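Local atomic coordinates of okadaic acid binding protein 2-alpha (PDB entry 4WRI), a protein that binds the polyether cytotoxin okadaic acid in a sponge and is implicated in accumulation of the toxin. Residues A[146-151]-A[181-186]. Numbering follows the deposited sequence.
With OKA (okadaic acid), chain B.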
ATOM      1  N   THR A 146      13.303  -4.121 -10.758  1.00 13.12           N
ATOM      2  CA  THR A 146      13.026  -2.705 -10.535  1.00 13.58           C
ATOM      3  C   THR A 146      14.173  -1.991  -9.822  1.00 12.22           C
ATOM      4  O   THR A 146      14.176  -0.762  -9.729  1.00 13.11           O
ATOM      5  CB  THR A 146      11.756  -2.458  -9.676  1.00 14.03           C
ATOM      6  OG1 THR A 146      11.995  -2.945  -8.341  1.00 14.28           O
ATOM      7  CG2 THR A 146      10.511  -3.095 -10.303  1.00 15.10           C
ATOM      8  N   GLY A 147      15.122  -2.752  -9.278  1.00 12.42           N
ATOM      9  CA  GLY A 147      16.208  -2.149  -8.534  1.00 13.39           C
ATOM     10  C   GLY A 147      15.883  -1.810  -7.093  1.00 11.52           C
ATOM     11  O   GLY A 147      16.722  -1.303  -6.358  1.00 12.73           O
ATOM     12  N   ILE A 148      14.650  -2.071  -6.674  1.00 12.54           N
ATOM     13  CA  ILE A 148      14.245  -1.591  -5.356  1.00 13.83           C
ATOM     14  C   ILE A 148      15.045  -2.223  -4.196  1.00 11.58           C
ATOM     15  O   ILE A 148      15.319  -1.554  -3.203  1.00 12.86           O
ATOM     16  CB  ILE A 148      12.726  -1.694  -5.157  1.00 13.38           C
ATOM     17  CG1 ILE A 148      12.300  -0.834  -3.966  1.00 15.74           C
ATOM     18  CG2 ILE A 148      12.299  -3.143  -5.038  1.00 14.47           C
ATOM     19  CD1 ILE A 148      10.783  -0.682  -3.836  1.00 13.56           C
ATOM     20  N   PHE A 149      15.484  -3.466  -4.345  1.00 12.71           N
ATOM     21  CA  PHE A 149      16.237  -4.095  -3.269  1.00 14.32           C
ATOM     22  C   PHE A 149      17.646  -3.541  -3.136  1.00 14.15           C
ATOM     23  O   PHE A 149      18.161  -3.416  -2.028  1.00 17.03           O
ATOM     24  CB  PHE A 149      16.179  -5.617  -3.402  1.00 12.53           C
ATOM     25  CG  PHE A 149      14.779  -6.120  -3.331  1.00 13.90           C
ATOM     26  CD1 PHE A 149      14.150  -6.214  -2.102  1.00 13.22           C
ATOM     27  CD2 PHE A 149      14.056  -6.388  -4.477  1.00 13.30           C
ATOM     28  CE1 PHE A 149      12.828  -6.599  -2.021  1.00 13.10           C
ATOM     29  CE2 PHE A 149      12.736  -6.798  -4.404  1.00 14.36           C
ATOM     30  CZ  PHE A 149      12.112  -6.903  -3.169  1.00 14.04           C
ATOM     31  N   GLU A 150      18.231  -3.137  -4.258  1.00 15.47           N
ATOM     32  CA  GLU A 150      19.526  -2.467  -4.235  1.00 16.98           C
ATOM     33  C   GLU A 150      19.393  -1.061  -3.658  1.00 16.68           C
ATOM     34  O   GLU A 150      20.245  -0.592  -2.920  1.00 18.44           O
ATOM     35  CB  GLU A 150      20.114  -2.385  -5.646  1.00 18.80           C
ATOM     36  CG  GLU A 150      20.146  -3.719  -6.390  1.00 23.63           C
ATOM     37  CD  GLU A 150      20.943  -4.779  -5.662  1.00 38.67           C
ATOM     38  OE1 GLU A 150      22.154  -4.567  -5.448  1.00 46.62           O
ATOM     39  OE2 GLU A 150      20.356  -5.821  -5.295  1.00 37.15           O
ATOM     40  N   ALA A 151      18.298  -0.377  -3.987  1.00 15.35           N
ATOM     41  CA  ALA A 151      18.116   0.991  -3.527  1.00 16.18           C
ATOM     42  C   ALA A 151      17.836   1.053  -2.020  1.00 15.69           C
ATOM     43  O   ALA A 151      18.228   2.001  -1.334  1.00 21.06           O
ATOM     44  CB  ALA A 151      17.012   1.668  -4.332  1.00 14.89           C
ATOM     45  N   HIS A 181      13.313   6.834  -9.812  1.00 12.55           N
ATOM     46  CA  HIS A 181      13.836   6.144  -8.614  1.00 14.45           C
ATOM     47  C   HIS A 181      13.152   4.794  -8.392  1.00 12.94           C
ATOM     48  O   HIS A 181      11.948   4.677  -8.598  1.00 12.67           O
ATOM     49  CB  HIS A 181      13.654   6.989  -7.359  1.00 15.21           C
ATOM     50  CG  HIS A 181      14.483   6.524  -6.204  1.00 16.83           C
ATOM     51  ND1 HIS A 181      14.146   5.437  -5.416  1.00 12.45           N
ATOM     52  CD2 HIS A 181      15.675   6.969  -5.740  1.00 22.57           C
ATOM     53  CE1 HIS A 181      15.079   5.260  -4.500  1.00 15.37           C
ATOM     54  NE2 HIS A 181      16.021   6.172  -4.677  1.00 20.89           N
ATOM     55  N   PRO A 182      13.912   3.754  -7.993  1.00 12.71           N
ATOM     56  CA  PRO A 182      13.280   2.449  -7.765  1.00 10.61           C
ATOM     57  C   PRO A 182      12.169   2.432  -6.696  1.00 11.93           C
ATOM     58  O   PRO A 182      11.343   1.530  -6.779  1.00 12.24           O
ATOM     59  CB  PRO A 182      14.460   1.571  -7.331  1.00 12.82           C
ATOM     60  CG  PRO A 182      15.613   2.181  -8.087  1.00 13.89           C
ATOM     61  CD  PRO A 182      15.387   3.646  -8.011  1.00 12.76           C
ATOM     62  N   PHE A 183      12.132   3.394  -5.781  1.00 11.58           N
ATOM     63  CA  PHE A 183      11.096   3.393  -4.754  1.00 11.67           C
ATOM     64  C   PHE A 183       9.717   3.624  -5.385  1.00 13.10           C
ATOM     65  O   PHE A 183       8.696   3.362  -4.750  1.00 13.02           O
ATOM     66  CB  PHE A 183      11.360   4.435  -3.674  1.00 14.15           C
ATOM     67  CG  PHE A 183      12.543   4.141  -2.792  1.00 11.56           C
ATOM     68  CD1 PHE A 183      13.186   2.911  -2.810  1.00 14.04           C
ATOM     69  CD2 PHE A 183      12.985   5.108  -1.902  1.00 15.68           C
ATOM     70  CE1 PHE A 183      14.270   2.675  -1.966  1.00 16.23           C
ATOM     71  CE2 PHE A 183      14.065   4.882  -1.073  1.00 16.39           C
ATOM     72  CZ  PHE A 183      14.709   3.656  -1.100  1.00 15.70           C
ATOM     73  N   ASN A 184       9.672   4.096  -6.627  1.00 10.96           N
ATOM     74  CA  ASN A 184       8.419   4.172  -7.370  1.00 10.27           C
ATOM     75  C   ASN A 184       7.722   2.827  -7.501  1.00 10.71           C
ATOM     76  O   ASN A 184       6.520   2.782  -7.768  1.00 11.53           O
ATOM     77  CB  ASN A 184       8.647   4.751  -8.772  1.00 10.86           C
ATOM     78  CG  ASN A 184       8.820   6.244  -8.753  1.00 12.45           C
ATOM     79  OD1 ASN A 184       7.881   6.992  -8.449  1.00 12.54           O
ATOM     80  ND2 ASN A 184      10.030   6.705  -9.065  1.00 13.54           N
ATOM     81  N   TYR A 185       8.475   1.741  -7.325  1.00 11.26           N
ATOM     82  CA  TYR A 185       7.967   0.412  -7.606  1.00 10.54           C
ATOM     83  C   TYR A 185       7.722  -0.408  -6.346  1.00 10.13           C
ATOM     84  O   TYR A 185       7.601  -1.618  -6.431  1.00 11.41           O
ATOM     85  CB  TYR A 185       8.908  -0.318  -8.588  1.00 14.41           C
ATOM     86  CG  TYR A 185       9.093   0.542  -9.815  1.00 13.54           C
ATOM     87  CD1 TYR A 185       8.014   0.816 -10.634  1.00 15.90           C
ATOM     88  CD2 TYR A 185      10.303   1.170 -10.081  1.00 13.38           C
ATOM     89  CE1 TYR A 185       8.130   1.661 -11.720  1.00 18.27           C
ATOM     90  CE2 TYR A 185      10.437   2.022 -11.192  1.00 13.47           C
ATOM     91  CZ  TYR A 185       9.342   2.241 -11.995  1.00 16.20           C
ATOM     92  OH  TYR A 185       9.420   3.084 -13.097  1.00 20.24           O
ATOM     93  N   VAL A 186       7.558   0.264  -5.214  1.00 10.94           N
ATOM     94  CA  VAL A 186       7.339  -0.439  -3.949  1.00 10.74           C
ATOM     95  C   VAL A 186       6.031  -1.226  -3.961  1.00 11.78           C
ATOM     96  O   VAL A 186       5.909  -2.202  -3.233  1.00 12.11           O
ATOM     97  CB  VAL A 186       7.400   0.545  -2.763  1.00 12.27           C
ATOM     98  CG1 VAL A 186       6.121   1.356  -2.689  1.00 13.41           C
ATOM     99  CG2 VAL A 186       7.653  -0.209  -1.446  1.00 12.68           C
TER
HETATM  100  C1  OKA B 201      -2.510  -5.609   1.786  1.00 18.59           C
HETATM  101  C2  OKA B 201      -2.099  -6.662   2.843  1.00 16.22           C
HETATM  102  C3  OKA B 201      -1.384  -5.977   4.007  1.00 16.29           C
HETATM  103  C4  OKA B 201      -2.234  -4.892   4.705  1.00 17.27           C
HETATM  104  C5  OKA B 201      -1.393  -4.203   5.770  1.00 15.37           C
HETATM  105  C6  OKA B 201      -2.259  -3.274   6.624  1.00 17.07           C
HETATM  106  C7  OKA B 201      -3.486  -4.041   7.171  1.00 16.31           C
HETATM  107  C8  OKA B 201      -4.227  -4.672   6.005  1.00 15.12           C
HETATM  108  C9  OKA B 201      -5.330  -5.558   6.511  1.00 15.56           C
HETATM  109  C10 OKA B 201      -6.554  -5.502   5.957  1.00 16.20           C
HETATM  110  C11 OKA B 201      -6.920  -4.537   4.874  1.00 15.60           C
HETATM  111  C12 OKA B 201      -5.611  -3.993   4.235  1.00 12.94           C
HETATM  112  C13 OKA B 201      -5.905  -2.732   3.407  1.00 14.17           C
HETATM  113  C14 OKA B 201      -4.591  -2.253   2.744  1.00 12.71           C
HETATM  114  C15 OKA B 201      -4.078  -1.074   3.099  1.00 12.67           C
HETATM  115  C16 OKA B 201      -2.780  -0.671   2.456  1.00 10.94           C
HETATM  116  C17 OKA B 201      -2.746   0.741   1.813  1.00 14.12           C
HETATM  117  C18 OKA B 201      -1.359   1.297   2.183  1.00 13.26           C
HETATM  118  C19 OKA B 201      -0.751   0.180   3.094  1.00 12.10           C
HETATM  119  C20 OKA B 201       0.124   0.713   4.149  1.00 11.59           C
HETATM  120  C21 OKA B 201       0.705  -0.478   4.958  1.00 12.41           C
HETATM  121  C22 OKA B 201       1.430  -1.385   3.967  1.00 10.54           C
HETATM  122  C23 OKA B 201       0.442  -1.833   2.877  1.00 10.11           C
HETATM  123  C24 OKA B 201       1.198  -2.717   1.830  1.00 11.30           C
HETATM  124  C25 OKA B 201       1.836  -3.821   2.641  1.00 11.09           C
HETATM  125  C26 OKA B 201       2.641  -3.414   3.823  1.00 11.96           C
HETATM  126  C27 OKA B 201       4.005  -2.820   3.407  1.00 12.83           C
HETATM  127  C28 OKA B 201       4.853  -3.938   2.781  1.00 14.33           C
HETATM  128  C29 OKA B 201       6.311  -3.550   2.483  1.00 13.38           C
HETATM  129  C30 OKA B 201       6.941  -4.768   1.744  1.00 14.03           C
HETATM  130  C31 OKA B 201       7.098  -6.033   2.553  1.00 12.70           C
HETATM  131  C32 OKA B 201       7.885  -7.101   1.793  1.00 15.78           C
HETATM  132  C33 OKA B 201       9.129  -6.572   1.088  1.00 14.47           C
HETATM  133  C34 OKA B 201       8.813  -5.224   0.420  1.00 12.74           C
HETATM  134  C35 OKA B 201      10.182  -4.581   0.003  1.00 13.94           C
HETATM  135  C36 OKA B 201       9.871  -3.395  -0.902  1.00 14.29           C
HETATM  136  C37 OKA B 201       9.042  -3.878  -2.056  1.00 14.84           C
HETATM  137  C38 OKA B 201       7.757  -4.532  -1.616  1.00 13.00           C
HETATM  138  C39 OKA B 201       7.737  -5.778   3.919  1.00 13.48           C
HETATM  139  C40 OKA B 201       6.331  -2.343   1.534  1.00 11.98           C
HETATM  140  C41 OKA B 201       1.711  -5.087   2.350  1.00 13.38           C
HETATM  141  C42 OKA B 201      -6.881  -3.040   2.286  1.00 13.77           C
HETATM  142  C43 OKA B 201      -7.575  -6.454   6.522  1.00 17.56           C
HETATM  143  C44 OKA B 201      -1.198  -7.709   2.204  1.00 16.92           C
HETATM  144  O1  OKA B 201      -1.595  -4.890   1.381  1.00 22.18           O
HETATM  145  O2  OKA B 201      -3.688  -5.541   1.427  1.00 17.10           O
HETATM  146  O3  OKA B 201      -3.264  -7.315   3.332  1.00 17.82           O
HETATM  147  O4  OKA B 201      -3.364  -5.545   5.301  1.00 14.30           O
HETATM  148  O5  OKA B 201      -4.320  -3.113   7.912  1.00 17.58           O
HETATM  149  O6  OKA B 201      -4.717  -3.614   5.182  1.00 13.89           O
HETATM  150  O7  OKA B 201      -1.875  -0.553   3.511  1.00 13.01           O
HETATM  151  O8  OKA B 201      -0.024  -0.687   2.184  1.00 10.75           O
HETATM  152  O9  OKA B 201       1.938  -2.509   4.689  1.00 12.16           O
HETATM  153  O10 OKA B 201       0.319  -3.149   0.864  1.00 12.22           O
HETATM  154  O11 OKA B 201       4.641  -2.343   4.582  1.00 14.98           O
HETATM  155  O12 OKA B 201       8.240  -4.307   1.266  1.00 12.05           O
HETATM  156  O13 OKA B 201       8.058  -5.636  -0.691  1.00 13.21           O
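The F183 ring meets I148 CG1 at its edge, near the ring plane, and the two side chains cross at about a right angle. H181 CE1 sits over the centre of one F183 face, 3.2 Å above the plane, while A151 CB reaches F183 CE1 obliquely at 3.8 Å. The imidazole is itself fixed: in its plane, ND1 accepts the backbone N-H of F183 in a nearly straight bond (167°), and P182 CD lies over one of its faces toward the rim. N184 CB covers the centre of one Y185 face, and T146 CB approaches that ring obliquely.

No hydrogen bond crosses between the segments, an example of how apolar packing can join a helix start to a separate 3-10 turn. P182 CB packs where the loop enters the helix, 3.4 Å from T146 O, and also meets A151 CB in the first turn. I148 CG1 is anti to the backbone N, and the extended second torsion (chi2 170°) carries CD1 to 3.5 Å from V186 CA. T146 CG2 packs on Y185 CB, while T146 OG1 closes an ST turn with I148 N and also bonds to L143 O.

F149, next to I148, and V186 both touch okadaic acid, so the contact borders its pocket. Helix 148-152 rests on the 182-184 turn in the loop after helix 169-174, whose F171 and F172 touch N184 and V186 respectively.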